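Beta-lactamase/D-alanine Carboxypeptidase (Yersinia pestis, PDB 3RJU) probably acts as a serine hydrolase of the beta-lactamase and penicillin-binding protein family, cleaving beta-lactams or terminal D-alanine from peptidoglycan peptides. Local coordinates at residues 113-118 with 261-266; 157-162 with 300-305; 279-284 with 291-296. All coordinates share one frame; numbering follows the deposited sequence.

Contact 1: 113-118 with 261-266; sequences SHTSGL and LYFQRG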
loop_
_atom_site.group_PDB
_atom_site.type_symbol
_atom_site.label_atom_id
_atom_site.label_comp_id
_atom_site.label_asym_id
_atom_site.label_seq_id
_atom_site.Cartn_x
_atom_site.Cartn_y
_atom_site.Cartn_z
ATOM N N SER A 113 -0.635 -12.134 -2.069
ATOM C CA SER A 113 -0.074 -12.073 -3.418
ATOM C C SER A 113 -1.143 -11.966 -4.538
ATOM O O SER A 113 -0.814 -12.054 -5.725
ATOM C CB SER A 113 0.799 -13.305 -3.685
ATOM O OG SER A 113 0.034 -14.509 -3.574
ATOM N N HIS A 114 -2.410 -11.788 -4.165
ATOM C CA HIS A 114 -3.505 -11.620 -5.136
ATOM C C HIS A 114 -3.810 -12.878 -5.954
ATOM O O HIS A 114 -4.368 -12.803 -7.068
ATOM C CB HIS A 114 -3.262 -10.415 -6.074
ATOM C CG HIS A 114 -3.025 -9.138 -5.338
ATOM N ND1 HIS A 114 -4.010 -8.484 -4.617
ATOM C CD2 HIS A 114 -1.896 -8.411 -5.182
ATOM C CE1 HIS A 114 -3.492 -7.402 -4.058
ATOM N NE2 HIS A 114 -2.211 -7.338 -4.384
ATOM N N THR A 115 -3.453 -14.033 -5.399
ATOM C CA THR A 115 -3.630 -15.286 -6.133
ATOM C C THR A 115 -4.698 -16.211 -5.526
ATOM O O THR A 115 -4.747 -17.413 -5.835
ATOM C CB THR A 115 -2.297 -16.051 -6.270
ATOM O OG1 THR A 115 -1.746 -16.282 -4.969
ATOM C CG2 THR A 115 -1.315 -15.239 -7.137
ATOM N N SER A 116 -5.569 -15.653 -4.691
ATOM C CA SER A 116 -6.523 -16.484 -3.956
ATOM C C SER A 116 -7.731 -16.940 -4.781
ATOM O O SER A 116 -8.454 -17.828 -4.346
ATOM C CB SER A 116 -7.056 -15.727 -2.724
ATOM O OG SER A 116 -7.940 -14.678 -3.136
ATOM N N GLY A 117 -7.984 -16.305 -5.925
ATOM C CA GLY A 117 -9.179 -16.599 -6.682
ATOM C C GLY A 117 -10.408 -15.806 -6.245
ATOM O O GLY A 117 -11.493 -15.942 -6.829
ATOM N N LEU A 118 -10.255 -14.991 -5.206
ATOM C CA LEU A 118 -11.374 -14.179 -4.734
ATOM C C LEU A 118 -11.571 -12.959 -5.627
ATOM O O LEU A 118 -10.638 -12.510 -6.307
ATOM C CB LEU A 118 -11.138 -13.732 -3.284
ATOM C CG LEU A 118 -11.186 -14.829 -2.227
ATOM C CD1 LEU A 118 -10.709 -14.268 -0.884
ATOM C CD2 LEU A 118 -12.603 -15.392 -2.093
ATOM N N LEU A 261 9.834 -12.233 -3.032
ATOM C CA LEU A 261 8.976 -12.419 -4.182
ATOM C C LEU A 261 8.505 -13.857 -4.263
ATOM O O LEU A 261 9.289 -14.781 -4.055
ATOM C CB LEU A 261 9.729 -12.057 -5.443
ATOM C CG LEU A 261 10.139 -10.585 -5.429
ATOM C CD1 LEU A 261 11.042 -10.331 -6.598
ATOM C CD2 LEU A 261 8.910 -9.676 -5.473
ATOM N N TYR A 262 7.233 -14.035 -4.600
ATOM C CA TYR A 262 6.596 -15.354 -4.562
ATOM C C TYR A 262 6.127 -15.884 -5.898
ATOM O O TYR A 262 6.082 -17.110 -6.093
ATOM C CB TYR A 262 5.455 -15.392 -3.540
ATOM C CG TYR A 262 5.985 -15.443 -2.135
ATOM C CD1 TYR A 262 6.199 -16.657 -1.484
ATOM C CD2 TYR A 262 6.358 -14.278 -1.476
ATOM C CE1 TYR A 262 6.714 -16.702 -0.195
ATOM C CE2 TYR A 262 6.864 -14.312 -0.179
ATOM C CZ TYR A 262 7.061 -15.521 0.450
ATOM O OH TYR A 262 7.578 -15.552 1.722
ATOM N N PHE A 263 5.764 -14.985 -6.817
ATOM C CA PHE A 263 5.345 -15.418 -8.151
ATOM C C PHE A 263 6.026 -14.585 -9.223
ATOM O O PHE A 263 5.812 -13.375 -9.309
ATOM C CB PHE A 263 3.821 -15.314 -8.323
ATOM C CG PHE A 263 3.048 -16.190 -7.383
ATOM C CD1 PHE A 263 2.688 -17.489 -7.744
ATOM C CD2 PHE A 263 2.685 -15.725 -6.130
ATOM C CE1 PHE A 263 1.991 -18.303 -6.860
ATOM C CE2 PHE A 263 1.982 -16.526 -5.254
ATOM C CZ PHE A 263 1.644 -17.819 -5.614
ATOM N N GLN A 264 6.831 -15.229 -10.055
ATOM C CA GLN A 264 7.290 -14.587 -11.279
ATOM C C GLN A 264 6.089 -14.468 -12.223
ATOM O O GLN A 264 5.175 -15.303 -12.184
ATOM C CB GLN A 264 8.372 -15.434 -11.938
ATOM C CG GLN A 264 9.629 -15.550 -11.095
ATOM C CD GLN A 264 10.266 -14.196 -10.799
ATOM O OE1 GLN A 264 10.383 -13.354 -11.677
ATOM N NE2 GLN A 264 10.669 -13.986 -9.548
ATOM N N ARG A 265 6.087 -13.460 -13.084
ATOM C CA ARG A 265 4.953 -13.257 -13.976
ATOM C C ARG A 265 4.648 -14.524 -14.778
ATOM O O ARG A 265 3.487 -14.913 -14.942
ATOM C CB ARG A 265 5.228 -12.087 -14.932
ATOM C CG ARG A 265 3.989 -11.611 -15.640
ATOM C CD ARG A 265 4.279 -10.453 -16.597
ATOM N NE ARG A 265 3.057 -9.975 -17.234
ATOM C CZ ARG A 265 2.246 -9.053 -16.711
ATOM N NH1 ARG A 265 2.536 -8.475 -15.548
ATOM N NH2 ARG A 265 1.137 -8.709 -17.351
ATOM N N GLY A 266 5.704 -15.178 -15.257
ATOM C CA GLY A 266 5.555 -16.375 -16.056
ATOM C C GLY A 266 5.116 -17.601 -15.273
ATOM O O GLY A 266 4.818 -18.623 -15.889
#

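Contact 2: 157-162 with 300-305; sequences AAYSNL and MQKTGG. With CIT (citric acid), chain B.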
loop_
_atom_site.group_PDB
_atom_site.type_symbol
_atom_site.label_atom_id
_atom_site.label_comp_id
_atom_site.label_asym_id
_atom_site.label_seq_id
_atom_site.Cartn_x
_atom_site.Cartn_y
_atom_site.Cartn_z
ATOM N N ALA A 157 -3.294 -14.185 -10.887
ATOM C CA ALA A 157 -3.298 -12.998 -10.041
ATOM C C ALA A 157 -4.471 -12.136 -10.459
ATOM O O ALA A 157 -4.658 -11.881 -11.642
ATOM C CB ALA A 157 -2.008 -12.210 -10.177
ATOM N N ALA A 158 -5.243 -11.670 -9.484
ATOM C CA ALA A 158 -6.314 -10.724 -9.750
ATOM C C ALA A 158 -6.359 -9.837 -8.541
ATOM O O ALA A 158 -6.740 -10.270 -7.454
ATOM C CB ALA A 158 -7.635 -11.433 -9.950
ATOM N N TYR A 159 -5.935 -8.591 -8.721
ATOM C CA TYR A 159 -5.790 -7.655 -7.616
ATOM C C TYR A 159 -7.081 -7.616 -6.819
ATOM O O TYR A 159 -8.171 -7.471 -7.392
ATOM C CB TYR A 159 -5.518 -6.282 -8.186
ATOM C CG TYR A 159 -5.192 -5.231 -7.172
ATOM C CD1 TYR A 159 -3.892 -5.105 -6.679
ATOM C CD2 TYR A 159 -6.166 -4.347 -6.710
ATOM C CE1 TYR A 159 -3.557 -4.122 -5.761
ATOM C CE2 TYR A 159 -5.847 -3.359 -5.781
ATOM C CZ TYR A 159 -4.537 -3.241 -5.316
ATOM O OH TYR A 159 -4.206 -2.253 -4.421
ATOM N N SER A 160 -6.958 -7.717 -5.500
ATOM C CA SER A 160 -8.137 -7.779 -4.646
ATOM C C SER A 160 -8.000 -6.949 -3.370
ATOM O O SER A 160 -6.990 -7.025 -2.654
ATOM C CB SER A 160 -8.492 -9.235 -4.313
ATOM O OG SER A 160 -9.598 -9.282 -3.432
ATOM N N ASN A 161 -9.015 -6.126 -3.132
ATOM C CA ASN A 161 -9.206 -5.455 -1.858
ATOM C C ASN A 161 -9.843 -6.389 -0.835
ATOM O O ASN A 161 -9.345 -6.505 0.294
ATOM C CB ASN A 161 -10.040 -4.200 -2.067
ATOM C CG ASN A 161 -9.294 -3.165 -2.898
ATOM O OD1 ASN A 161 -8.079 -3.030 -2.772
ATOM N ND2 ASN A 161 -10.013 -2.433 -3.747
ATOM N N LEU A 162 -10.922 -7.059 -1.246
ATOM C CA LEU A 162 -11.600 -8.029 -0.387
ATOM C C LEU A 162 -10.614 -9.008 0.266
ATOM O O LEU A 162 -10.653 -9.220 1.480
ATOM C CB LEU A 162 -12.609 -8.822 -1.203
ATOM C CG LEU A 162 -13.285 -9.984 -0.486
ATOM C CD1 LEU A 162 -14.030 -9.467 0.763
ATOM C CD2 LEU A 162 -14.235 -10.712 -1.451
HETATM N N MSE A 300 11.097 -2.023 -6.761
HETATM C CA MSE A 300 10.063 -2.550 -5.879
HETATM C C MSE A 300 9.078 -1.420 -5.642
HETATM O O MSE A 300 9.481 -0.322 -5.224
HETATM C CB MSE A 300 10.667 -2.969 -4.526
HETATM C CG MSE A 300 11.553 -4.171 -4.601
HETATM SE SE MSE A 300 10.526 -5.783 -4.972
HETATM C CE MSE A 300 9.762 -6.043 -3.242
ATOM N N GLN A 301 7.794 -1.681 -5.868
ATOM C CA GLN A 301 6.821 -0.599 -5.814
ATOM C C GLN A 301 5.428 -1.020 -5.361
ATOM O O GLN A 301 5.104 -2.217 -5.279
ATOM C CB GLN A 301 6.772 0.156 -7.167
ATOM C CG GLN A 301 6.512 -0.707 -8.411
ATOM C CD GLN A 301 5.016 -1.000 -8.690
ATOM O OE1 GLN A 301 4.136 -0.762 -7.854
ATOM N NE2 GLN A 301 4.739 -1.498 -9.878
ATOM N N LYS A 302 4.618 -0.018 -5.026
ATOM C CA LYS A 302 3.196 -0.228 -4.769
ATOM C C LYS A 302 2.452 1.040 -5.165
ATOM O O LYS A 302 2.919 2.148 -4.889
ATOM C CB LYS A 302 2.917 -0.527 -3.293
ATOM C CG LYS A 302 1.420 -0.790 -3.004
ATOM C CD LYS A 302 0.954 -2.117 -3.639
ATOM C CE LYS A 302 -0.573 -2.304 -3.585
ATOM N NZ LYS A 302 -1.270 -1.618 -4.719
ATOM N N THR A 303 1.316 0.852 -5.828
ATOM C CA THR A 303 0.446 1.935 -6.258
ATOM C C THR A 303 -0.768 2.052 -5.325
ATOM O O THR A 303 -1.160 1.094 -4.648
ATOM C CB THR A 303 -0.100 1.651 -7.675
ATOM O OG1 THR A 303 -0.760 0.371 -7.680
ATOM C CG2 THR A 303 1.013 1.620 -8.699
ATOM N N GLY A 304 -1.395 3.225 -5.298
ATOM C CA GLY A 304 -2.604 3.391 -4.524
ATOM C C GLY A 304 -3.460 4.507 -5.074
ATOM O O GLY A 304 -2.959 5.492 -5.618
ATOM N N GLY A 305 -4.768 4.355 -4.933
ATOM C CA GLY A 305 -5.681 5.399 -5.351
ATOM C C GLY A 305 -6.995 5.239 -4.625
ATOM O O GLY A 305 -7.564 4.154 -4.624
HETATM C C1 CIT B . -7.282 1.888 -9.441
HETATM O O1 CIT B . -7.573 3.079 -9.160
HETATM O O2 CIT B . -8.201 1.124 -9.772
HETATM C C2 CIT B . -5.862 1.380 -9.394
HETATM C C3 CIT B . -5.597 0.678 -8.057
HETATM O O7 CIT B . -6.446 -0.493 -7.991
HETATM C C4 CIT B . -5.918 1.600 -6.878
HETATM C C5 CIT B . -5.635 0.939 -5.542
HETATM O O3 CIT B . -5.408 1.612 -4.518
HETATM O O4 CIT B . -5.629 -0.316 -5.457
HETATM C C6 CIT B . -4.149 0.233 -8.029
HETATM O O5 CIT B . -3.251 1.079 -7.846
HETATM O O6 CIT B . -3.872 -0.984 -8.224
#

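Contact 3: 279-284 with 291-296; sequences QADALG and APKADL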
loop_
_atom_site.group_PDB
_atom_site.type_symbol
_atom_site.label_atom_id
_atom_site.label_comp_id
_atom_site.label_asym_id
_atom_site.label_seq_id
_atom_site.Cartn_x
_atom_site.Cartn_y
_atom_site.Cartn_z
ATOM N N GLN A 279 4.651 -3.001 -16.245
ATOM C CA GLN A 279 4.517 -4.453 -16.171
ATOM C C GLN A 279 5.094 -5.018 -14.884
ATOM O O GLN A 279 6.242 -4.727 -14.532
ATOM C CB GLN A 279 5.209 -5.115 -17.355
ATOM C CG GLN A 279 5.199 -6.627 -17.297
ATOM C CD GLN A 279 5.738 -7.231 -18.577
ATOM O OE1 GLN A 279 5.127 -7.107 -19.645
ATOM N NE2 GLN A 279 6.910 -7.858 -18.485
ATOM N N ALA A 280 4.284 -5.832 -14.204
ATOM C CA ALA A 280 4.712 -6.534 -13.011
ATOM C C ALA A 280 5.489 -7.765 -13.425
ATOM O O ALA A 280 4.936 -8.690 -14.024
ATOM C CB ALA A 280 3.501 -6.945 -12.164
ATOM N N ASP A 281 6.777 -7.782 -13.116
ATOM C CA ASP A 281 7.595 -8.949 -13.441
ATOM C C ASP A 281 7.599 -10.022 -12.350
ATOM O O ASP A 281 7.849 -11.207 -12.628
ATOM C CB ASP A 281 9.000 -8.504 -13.814
ATOM C CG ASP A 281 9.003 -7.714 -15.098
ATOM O OD1 ASP A 281 8.449 -8.240 -16.087
ATOM O OD2 ASP A 281 9.505 -6.570 -15.110
ATOM N N ALA A 282 7.310 -9.617 -11.114
ATOM C CA ALA A 282 7.128 -10.584 -10.030
ATOM C C ALA A 282 6.216 -9.988 -8.987
ATOM O O ALA A 282 6.176 -8.759 -8.813
ATOM C CB ALA A 282 8.482 -11.024 -9.414
ATOM N N LEU A 283 5.458 -10.849 -8.311
ATOM C CA LEU A 283 4.560 -10.407 -7.256
ATOM C C LEU A 283 5.098 -10.862 -5.911
ATOM O O LEU A 283 5.484 -12.039 -5.746
ATOM C CB LEU A 283 3.166 -11.013 -7.456
ATOM C CG LEU A 283 2.479 -10.774 -8.805
ATOM C CD1 LEU A 283 1.026 -11.252 -8.765
ATOM C CD2 LEU A 283 2.578 -9.333 -9.230
ATOM N N GLY A 284 5.135 -9.940 -4.953
ATOM C CA GLY A 284 5.466 -10.291 -3.590
ATOM C C GLY A 284 4.243 -10.196 -2.697
ATOM O O GLY A 284 3.096 -10.421 -3.128
ATOM N N ALA A 291 11.294 -5.548 -13.334
ATOM C CA ALA A 291 12.692 -5.757 -13.700
ATOM C C ALA A 291 13.235 -4.573 -14.502
ATOM O O ALA A 291 12.469 -3.842 -15.123
ATOM C CB ALA A 291 12.841 -7.021 -14.501
ATOM N N PRO A 292 14.568 -4.406 -14.517
ATOM C CA PRO A 292 15.175 -3.328 -15.311
ATOM C C PRO A 292 14.733 -3.447 -16.756
ATOM O O PRO A 292 14.701 -4.550 -17.320
ATOM C CB PRO A 292 16.681 -3.599 -15.219
ATOM C CG PRO A 292 16.845 -4.546 -14.080
ATOM C CD PRO A 292 15.569 -5.300 -13.908
ATOM N N LYS A 293 14.405 -2.313 -17.359
ATOM C CA LYS A 293 14.053 -2.294 -18.769
ATOM C C LYS A 293 13.996 -0.856 -19.216
ATOM O O LYS A 293 13.768 0.030 -18.408
ATOM C CB LYS A 293 12.701 -2.959 -18.996
ATOM C CG LYS A 293 11.521 -2.187 -18.419
ATOM C CD LYS A 293 10.267 -3.068 -18.378
ATOM C CE LYS A 293 10.471 -4.278 -17.448
ATOM N NZ LYS A 293 9.329 -5.202 -17.518
ATOM N N ALA A 294 14.212 -0.676 -20.517
ATOM C CA ALA A 294 14.494 0.623 -21.085
ATOM C C ALA A 294 15.638 1.222 -20.282
ATOM O O ALA A 294 16.701 0.611 -20.125
ATOM C CB ALA A 294 13.259 1.506 -21.024
ATOM N N ASP A 295 15.399 2.413 -19.755
ATOM C CA ASP A 295 16.379 3.103 -18.940
ATOM C C ASP A 295 15.963 3.102 -17.476
ATOM O O ASP A 295 16.407 3.955 -16.702
ATOM C CB ASP A 295 16.504 4.539 -19.425
ATOM C CG ASP A 295 15.197 5.074 -19.952
ATOM O OD1 ASP A 295 14.247 5.202 -19.151
ATOM O OD2 ASP A 295 15.114 5.353 -21.169
ATOM N N LEU A 296 15.106 2.157 -17.091
ATOM C CA LEU A 296 14.670 2.101 -15.702
ATOM C C LEU A 296 15.375 0.958 -14.974
ATOM O O LEU A 296 15.648 -0.090 -15.566
ATOM C CB LEU A 296 13.161 1.901 -15.614
ATOM C CG LEU A 296 12.278 3.005 -16.199
ATOM C CD1 LEU A 296 10.809 2.620 -16.068
ATOM C CD2 LEU A 296 12.548 4.367 -15.534
HETATM O O HOH W 1 7.872 -3.013 -16.061
HETATM O O HOH W 2 10.775 -7.999 -18.101
#

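Contact 1: 113-118 with 261-266
The Phe263 ring turns one face to Thr115, whose methyl CG2 lies 4.0 Å above the Phe263 ring plane and is displaced toward the rim. This is a CH-pi contact: CG2 stands 4.1 Å from the centroid of the Phe263 ring and 14° off its normal. Ser113 approaches the same ring obliquely, with its OG 3.3 Å from Phe263 CE2. The contact joins the Schellman motif that ends helix 108-113 to a classic beta bulge on the outermost strand 261-264, where Tyr262 and Phe263 both face Leu283. In the bulge, Phe263 directs its side chain at the helix end, while the ring of Tyr262 leads away from it.

Two small hydroxyl residues suit the ring because their polar ends are already engaged. Thr115 OG1 donates to Ser113 OG at 2.9 Å, and Ser113 OG bonds in turn to Leu109 O, one turn back in the helix. With chi1 56°, Thr115 OG1 sits between its backbone N and carbonyl carbon, facing Ser113, which places the methyl branch over the phenyl face. A single threonine thus supplies a polar link along its own segment and an apolar surface across the contact. OG1 also grazes the ring, 3.7 Å from Phe263 CE2.

Between the two, His114 takes the positive phi of the Schellman motif. Its imidazole takes no part at the phenyl ring; it stacks on the Tyr159 ring instead, and its ND1 is hydrogen-bonded to Ser160 N. The serine before it adds carbon as well as oxygen to the packing, for Ser113 CB lies 3.8 Å from Phe263 CE2.

Contact 2: 157-162 with 300-305
Lys302 reaches across to Tyr159 from strand 299-306, and together they hold parts of two motifs consistent with the active site of penicillin-recognising serine enzymes: a Tyr-Ser-Asn element at 159-161 and a Lys-Thr-Gly element at 302-304. Beyond CB, Lys302 CG lies anti to the backbone N, and the chain then bends at chi2 (69°) and again at the last torsion. CE comes within 3.7 Å of Tyr159 OH, and NZ ends at the edge of the tyrosine ring, near its plane and 3.5 Å from Tyr159 CE1.

There NZ donates to Tyr159 OH at 3.0 Å and to Thr303 O, the carbonyl of the next residue, at 2.7 Å. The second bond meets the oxygen at a C=O...N angle of 141°, with the donor tilted 19° from the carbonyl plane. A long, flexible side chain suits this place because it can double back to its own strand while its amine still reaches the phenol oxygen of Tyr159.

Tyr159 OH is also bonded to Lys65 NZ and weakly to Ser62 OG, the lysine and serine of the probable SxxK motif, in which the serine would be the nucleophile. The phenol oxygen is thus hydrogen-bonded to two lysine amines.

A citrate, probably from the crystallisation liquor, is bound here, held also by Ser62 OG and Arg120 NH2. Its O6 lies over one face of the Tyr159 ring and its O4 receives a weak bond from Tyr159 OH. Thr303 OG1 donates to citrate O5 at 2.6 Å. Gly304 CA approaches citrate O3 closely, and Gly305 N donates to that same O3 at 2.8 Å.

Contact 3: 279-284 with 291-296
The side chains of Asp281 and Lys293 approach from opposite directions, brought together by their torsions. Asp281 CG is anti to its own carbonyl carbon, beside the backbone N (chi1 -66°). Lys293 CG is tucked between its backbone N and carbonyl carbon (chi1 68°), and a further bend at chi3 delivers the amine to the carboxylate. The pair lies beside the beta hairpin of strands 282-284 and 288-290: Asp281 belongs to a classic beta bulge with Ala282, both facing Tyr289, while Lys293 opens a type II' beta turn that ends at Leu296.

Oxygen OD2 of Asp281 does most of the work. Its syn lone pair takes Lys293 NZ in a salt bridge of 2.8 Å, and its anti lone pair takes Ala291 N at 2.7 Å. One carboxylate oxygen thereby fastens both a side chain and the backbone just beyond the hairpin. The short Ala291 side chain lies against it, CB 3.4 Å from OD2 of Asp281.

The other oxygen, OD1, is bonded by Gln279 NE2 at 2.9 Å, almost straight at 170° and within the amide plane. The amide meets OD1 on its syn side, slightly out of the carboxylate plane; together with the two bonds on OD2, this one should restrain the rotation of the carboxylate. The Gln279 and Lys293 side chains cross at about a right angle.

Aspartate suits the centre of this surface network because its two oxygens can accept from several directions at once. Water extends the arrangement: one molecule joins Lys293 NZ to Gln279 O, and a second accepts from Lys293 NZ while donating to Asp281 OD1 at 3.1 Å.

How the contacts relate
Contact 2 lies nearest the centre of the chain yet is only partly buried; contact 1 is farther out but buried, and contact 3 is at the surface. All three reach the large antiparallel sheet: contact 1 at its outermost strand 261-264, contact 3 at the neighbouring strand 282-284, and contact 2 farther in at 299-306. Contacts 1 and 3 are tied by Phe263 O with Leu283 N and by Arg265 NH1 with Ala280 O, contacts 1 and 2 by His114 O with Ala158 N. The chemistry changes accordingly, from a methyl and hydroxyls packed on an aromatic ring, through a polar pocket holding an anion, to a hydrated salt bridge.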